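Local structure of laccase (Botrytis aclada, 3SQR) at residues N41-I54 against I184-D196. The protein oxidises phenolic substrates such as hydroquinones with the reduction of dioxygen to water, as a multicopper oxidase, and probably takes part in lignin breakdown. Numbering follows the deposited sequence.
Sequences NSATSRSCWGEYSI and IINGPATADYDED
Arg-46 and Tyr-193 make a worked example of an arginine held at once by its face and by its edge. The guanidinium lies flat on the phenol ring, planes 25° apart, with Arg-46 CZ 4.2 Å from the centroid of the Tyr-193 ring, a cation-pi stack to which CD adds a CH-pi contact. A bend at chi2 (-58°) folds the chain over that ring, and Arg-46 NE and NH2 both donate side-on to Tyr-193 O, each at 3.0 Å. From the opposite face the backbone of Ser-42 and Ala-43 closes the sandwich, while NH1 donates to Asn-41 OD1. The arginine's main chain is held as well: Arg-46 N points nearly straight at Asp-192 OD1 (2.8 Å, 170°), and Arg-46 O receives Ala-189 N from above its carbonyl plane.

Pro-188 is the second centre. Its CD rests against the indole of Trp-49, CG meets the backbone at Ser-53 and Ile-54, and Pro-188 CB lies 3.8 Å from Ile-54 CD1. The indole's six-membered ring sits on Gly-187, whose CA is 3.4 Å from the centroid of that Trp-49 ring and almost on its normal.

In the cupredoxin architecture of multicopper oxidases, this N-terminal segment, with its short beta hairpin and the Cys-39–Cys-48 disulfide, packs on the linker from strand 180-186 of the first domain to strand 195-205 of the second. Tyr-193 OH is hydrogen-bonded to Arg-264 NH1, from strand 262-269. With Arg-46 NE 5.7 Å from Asp-192 OD1, carbonyl, amide and ring partners probably stabilise the guanidinium charge without a salt bridge to either segment's acids.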
loop_
_atom_site.group_PDB
_atom_site.type_symbol
_atom_site.label_atom_id
_atom_site.label_comp_id
_atom_site.label_asym_id
_atom_site.label_seq_id
_atom_site.Cartn_x
_atom_site.Cartn_y
_atom_site.Cartn_z
ATOM N N ASN A 41 13.424 17.201 17.869
ATOM C CA ASN A 41 13.827 16.554 16.632
ATOM C C ASN A 41 14.719 17.529 15.888
ATOM O O ASN A 41 14.370 18.711 15.755
ATOM C CB ASN A 41 12.577 16.218 15.772
ATOM C CG ASN A 41 12.899 15.339 14.586
ATOM O OD1 ASN A 41 13.043 15.819 13.444
ATOM N ND2 ASN A 41 13.010 14.032 14.838
ATOM N N SER A 42 15.855 17.046 15.430
ATOM C CA SER A 42 16.727 17.829 14.548
ATOM C C SER A 42 17.480 16.881 13.652
ATOM O O SER A 42 17.464 15.658 13.839
ATOM C CB SER A 42 17.758 18.650 15.358
ATOM O OG SER A 42 18.857 17.802 15.726
ATOM N N ALA A 43 18.218 17.471 12.698
ATOM C CA ALA A 43 19.083 16.731 11.784
ATOM C C ALA A 43 20.077 15.813 12.459
ATOM O O ALA A 43 20.496 14.804 11.860
ATOM C CB ALA A 43 19.784 17.686 10.783
ATOM N N THR A 44 20.466 16.183 13.690
ATOM C CA THR A 44 21.425 15.421 14.501
ATOM C C THR A 44 20.781 14.819 15.750
ATOM O O THR A 44 21.472 14.425 16.688
ATOM C CB THR A 44 22.660 16.314 14.925
ATOM O OG1 THR A 44 22.210 17.524 15.536
ATOM C CG2 THR A 44 23.509 16.633 13.717
ATOM N N SER A 45 19.444 14.698 15.744
ATOM C CA SER A 45 18.728 14.057 16.839
ATOM C C SER A 45 17.340 13.617 16.326
ATOM O O SER A 45 16.305 13.991 16.863
ATOM C CB SER A 45 18.618 14.987 18.042
ATOM O OG SER A 45 18.039 16.247 17.727
ATOM N N ARG A 46 17.369 12.829 15.261
ATOM C CA ARG A 46 16.135 12.374 14.610
ATOM C C ARG A 46 15.366 11.448 15.525
ATOM O O ARG A 46 14.140 11.274 15.360
ATOM C CB ARG A 46 16.410 11.753 13.238
ATOM C CG ARG A 46 16.799 12.800 12.213
ATOM C CD ARG A 46 15.761 13.889 12.030
ATOM N NE ARG A 46 16.175 14.743 10.929
ATOM C CZ ARG A 46 15.695 15.964 10.684
ATOM N NH1 ARG A 46 14.767 16.513 11.435
ATOM N NH2 ARG A 46 16.168 16.663 9.679
ATOM N N SER A 47 16.045 10.871 16.513
ATOM C CA SER A 47 15.376 9.944 17.458
ATOM C C SER A 47 14.381 10.684 18.370
ATOM O O SER A 47 13.479 10.077 18.960
ATOM C CB SER A 47 16.418 9.229 18.330
ATOM O OG SER A 47 17.022 10.223 19.150
ATOM N N CYS A 48 14.537 12.005 18.468
ATOM C CA CYS A 48 13.802 12.802 19.402
ATOM C C CYS A 48 12.482 13.257 18.826
ATOM O O CYS A 48 12.392 13.582 17.637
ATOM C CB CYS A 48 14.572 14.059 19.743
ATOM S SG CYS A 48 16.118 13.792 20.664
ATOM N N TRP A 49 11.487 13.331 19.691
ATOM C CA TRP A 49 10.220 13.952 19.328
ATOM C C TRP A 49 9.625 14.679 20.536
ATOM O O TRP A 49 8.473 14.496 20.878
ATOM C CB TRP A 49 9.244 12.921 18.776
ATOM C CG TRP A 49 8.172 13.549 17.952
ATOM C CD1 TRP A 49 6.836 13.691 18.279
ATOM C CD2 TRP A 49 8.334 14.141 16.663
ATOM N NE1 TRP A 49 6.183 14.373 17.277
ATOM C CE2 TRP A 49 7.063 14.614 16.251
ATOM C CE3 TRP A 49 9.421 14.293 15.793
ATOM C CZ2 TRP A 49 6.874 15.270 15.019
ATOM C CZ3 TRP A 49 9.231 14.923 14.593
ATOM C CH2 TRP A 49 7.955 15.395 14.196
ATOM N N GLY A 50 10.427 15.517 21.190
ATOM C CA GLY A 50 9.978 16.249 22.352
ATOM C C GLY A 50 9.980 15.292 23.518
ATOM O O GLY A 50 10.990 14.622 23.768
ATOM N N GLU A 51 8.827 15.176 24.176
ATOM C CA GLU A 51 8.625 14.244 25.307
ATOM C C GLU A 51 8.564 12.806 24.798
ATOM O O GLU A 51 8.630 11.851 25.566
ATOM C CB GLU A 51 7.292 14.540 26.019
ATOM N N TYR A 52 8.397 12.658 23.482
ATOM C CA TYR A 52 8.291 11.339 22.871
ATOM C C TYR A 52 9.515 11.086 22.067
ATOM O O TYR A 52 10.355 11.974 21.880
ATOM C CB TYR A 52 7.074 11.290 21.978
ATOM C CG TYR A 52 5.822 11.749 22.660
ATOM C CD1 TYR A 52 5.124 10.906 23.516
ATOM C CD2 TYR A 52 5.321 13.032 22.454
ATOM C CE1 TYR A 52 3.967 11.327 24.136
ATOM C CE2 TYR A 52 4.139 13.454 23.074
ATOM C CZ TYR A 52 3.480 12.598 23.913
ATOM O OH TYR A 52 2.283 13.019 24.506
ATOM N N SER A 53 9.644 9.865 21.601
ATOM C CA SER A 53 10.813 9.516 20.886
ATOM C C SER A 53 10.564 8.283 20.110
ATOM O O SER A 53 9.463 7.682 20.140
ATOM C CB SER A 53 11.958 9.231 21.876
ATOM O OG SER A 53 11.807 7.956 22.480
ATOM N N ILE A 54 11.633 7.837 19.487
ATOM C CA ILE A 54 11.675 6.586 18.743
ATOM C C ILE A 54 11.376 5.407 19.659
ATOM O O ILE A 54 11.071 4.320 19.210
ATOM C CB ILE A 54 13.074 6.480 18.066
ATOM C CG1 ILE A 54 12.978 5.717 16.777
ATOM C CG2 ILE A 54 14.149 5.940 19.078
ATOM C CD1 ILE A 54 12.137 6.429 15.731
ATOM N N ILE A 184 2.273 11.386 4.600
ATOM C CA ILE A 184 3.528 11.455 5.363
ATOM C C ILE A 184 3.178 11.976 6.713
ATOM O O ILE A 184 2.552 13.049 6.825
ATOM C CB ILE A 184 4.536 12.363 4.687
ATOM C CG1 ILE A 184 4.987 11.706 3.395
ATOM C CG2 ILE A 184 5.754 12.495 5.524
ATOM C CD1 ILE A 184 5.907 12.616 2.507
ATOM N N ILE A 185 3.549 11.225 7.738
ATOM C CA ILE A 185 3.285 11.618 9.112
ATOM C C ILE A 185 4.662 11.819 9.781
ATOM O O ILE A 185 5.429 10.894 9.937
ATOM C CB ILE A 185 2.403 10.612 9.883
ATOM C CG1 ILE A 185 1.089 10.322 9.088
ATOM C CG2 ILE A 185 2.097 11.132 11.312
ATOM C CD1 ILE A 185 0.501 8.900 9.398
ATOM N N ASN A 186 4.937 13.067 10.133
ATOM C CA ASN A 186 6.240 13.344 10.742
ATOM C C ASN A 186 6.275 12.858 12.144
ATOM O O ASN A 186 5.286 12.770 12.865
ATOM C CB ASN A 186 6.640 14.784 10.597
ATOM C CG ASN A 186 6.996 15.117 9.155
ATOM O OD1 ASN A 186 7.958 14.569 8.547
ATOM N ND2 ASN A 186 6.200 15.956 8.606
ATOM N N GLY A 187 7.482 12.513 12.527
ATOM C CA GLY A 187 7.711 11.881 13.793
ATOM C C GLY A 187 9.199 11.594 13.853
ATOM O O GLY A 187 9.976 12.059 13.020
ATOM N N PRO A 188 9.599 10.837 14.862
ATOM C CA PRO A 188 11.011 10.555 15.002
ATOM C C PRO A 188 11.516 9.494 14.007
ATOM O O PRO A 188 10.762 8.914 13.243
ATOM C CB PRO A 188 11.108 10.043 16.420
ATOM C CG PRO A 188 9.786 9.351 16.661
ATOM C CD PRO A 188 8.806 10.268 15.937
ATOM N N ALA A 189 12.816 9.233 14.023
ATOM C CA ALA A 189 13.424 8.287 13.030
ATOM C C ALA A 189 14.642 7.630 13.684
ATOM O O ALA A 189 15.173 8.153 14.646
ATOM C CB ALA A 189 13.826 9.050 11.760
ATOM N N THR A 190 15.077 6.513 13.159
ATOM C CA THR A 190 16.074 5.705 13.808
ATOM C C THR A 190 17.488 6.032 13.315
ATOM O O THR A 190 18.440 5.449 13.789
ATOM C CB THR A 190 15.858 4.258 13.596
ATOM O OG1 THR A 190 15.705 4.008 12.194
ATOM C CG2 THR A 190 14.660 3.702 14.437
ATOM N N ALA A 191 17.597 6.952 12.372
ATOM C CA ALA A 191 18.892 7.508 11.974
ATOM C C ALA A 191 18.722 8.956 11.655
ATOM O O ALA A 191 17.638 9.413 11.299
ATOM C CB ALA A 191 19.508 6.727 10.758
ATOM N N ASP A 192 19.808 9.694 11.799
ATOM C CA ASP A 192 19.865 11.093 11.494
ATOM C C ASP A 192 19.976 11.342 10.007
ATOM O O ASP A 192 20.481 10.491 9.235
ATOM C CB ASP A 192 21.069 11.725 12.218
ATOM C CG ASP A 192 20.876 11.793 13.730
ATOM O OD1 ASP A 192 19.735 11.724 14.240
ATOM O OD2 ASP A 192 21.899 11.927 14.418
ATOM N N TYR A 193 19.414 12.472 9.597
ATOM C CA TYR A 193 19.444 12.912 8.254
ATOM C C TYR A 193 19.187 14.378 8.220
ATOM O O TYR A 193 18.629 14.986 9.158
ATOM C CB TYR A 193 18.423 12.161 7.354
ATOM C CG TYR A 193 17.006 12.363 7.842
ATOM C CD1 TYR A 193 16.479 11.533 8.809
ATOM C CD2 TYR A 193 16.252 13.395 7.365
ATOM C CE1 TYR A 193 15.191 11.733 9.265
ATOM C CE2 TYR A 193 14.942 13.612 7.786
ATOM C CZ TYR A 193 14.432 12.768 8.746
ATOM O OH TYR A 193 13.152 12.993 9.222
ATOM N N ASP A 194 19.629 15.004 7.125
ATOM C CA ASP A 194 19.525 16.413 6.994
ATOM C C ASP A 194 18.302 16.891 6.325
ATOM O O ASP A 194 17.732 17.909 6.734
ATOM C CB ASP A 194 20.722 16.946 6.168
ATOM C CG ASP A 194 22.027 16.624 6.827
ATOM O OD1 ASP A 194 22.084 16.869 8.041
ATOM O OD2 ASP A 194 22.893 16.017 6.181
ATOM N N GLU A 195 17.943 16.230 5.223
ATOM C CA GLU A 195 16.791 16.675 4.414
ATOM C C GLU A 195 15.849 15.519 4.058
ATOM O O GLU A 195 16.290 14.453 3.681
ATOM C CB GLU A 195 17.253 17.338 3.115
ATOM C CG GLU A 195 18.132 18.552 3.388
ATOM C CD GLU A 195 18.386 19.382 2.170
ATOM O OE1 GLU A 195 17.692 19.178 1.138
ATOM O OE2 GLU A 195 19.302 20.246 2.252
ATOM N N ASP A 196 14.556 15.779 4.147
ATOM C CA ASP A 196 13.541 14.815 3.702
ATOM C C ASP A 196 13.117 15.212 2.310
ATOM O O ASP A 196 12.485 16.236 2.144
ATOM C CB ASP A 196 12.387 14.903 4.692
ATOM C CG ASP A 196 11.255 13.948 4.388
ATOM O OD1 ASP A 196 11.394 13.075 3.493
ATOM O OD2 ASP A 196 10.266 14.094 5.150
HETATM O O HOH W 1 12.618 12.423 12.275
HETATM O O HOH W 2 21.960 14.448 9.594
HETATM O O HOH W 3 18.949 10.133 16.266
#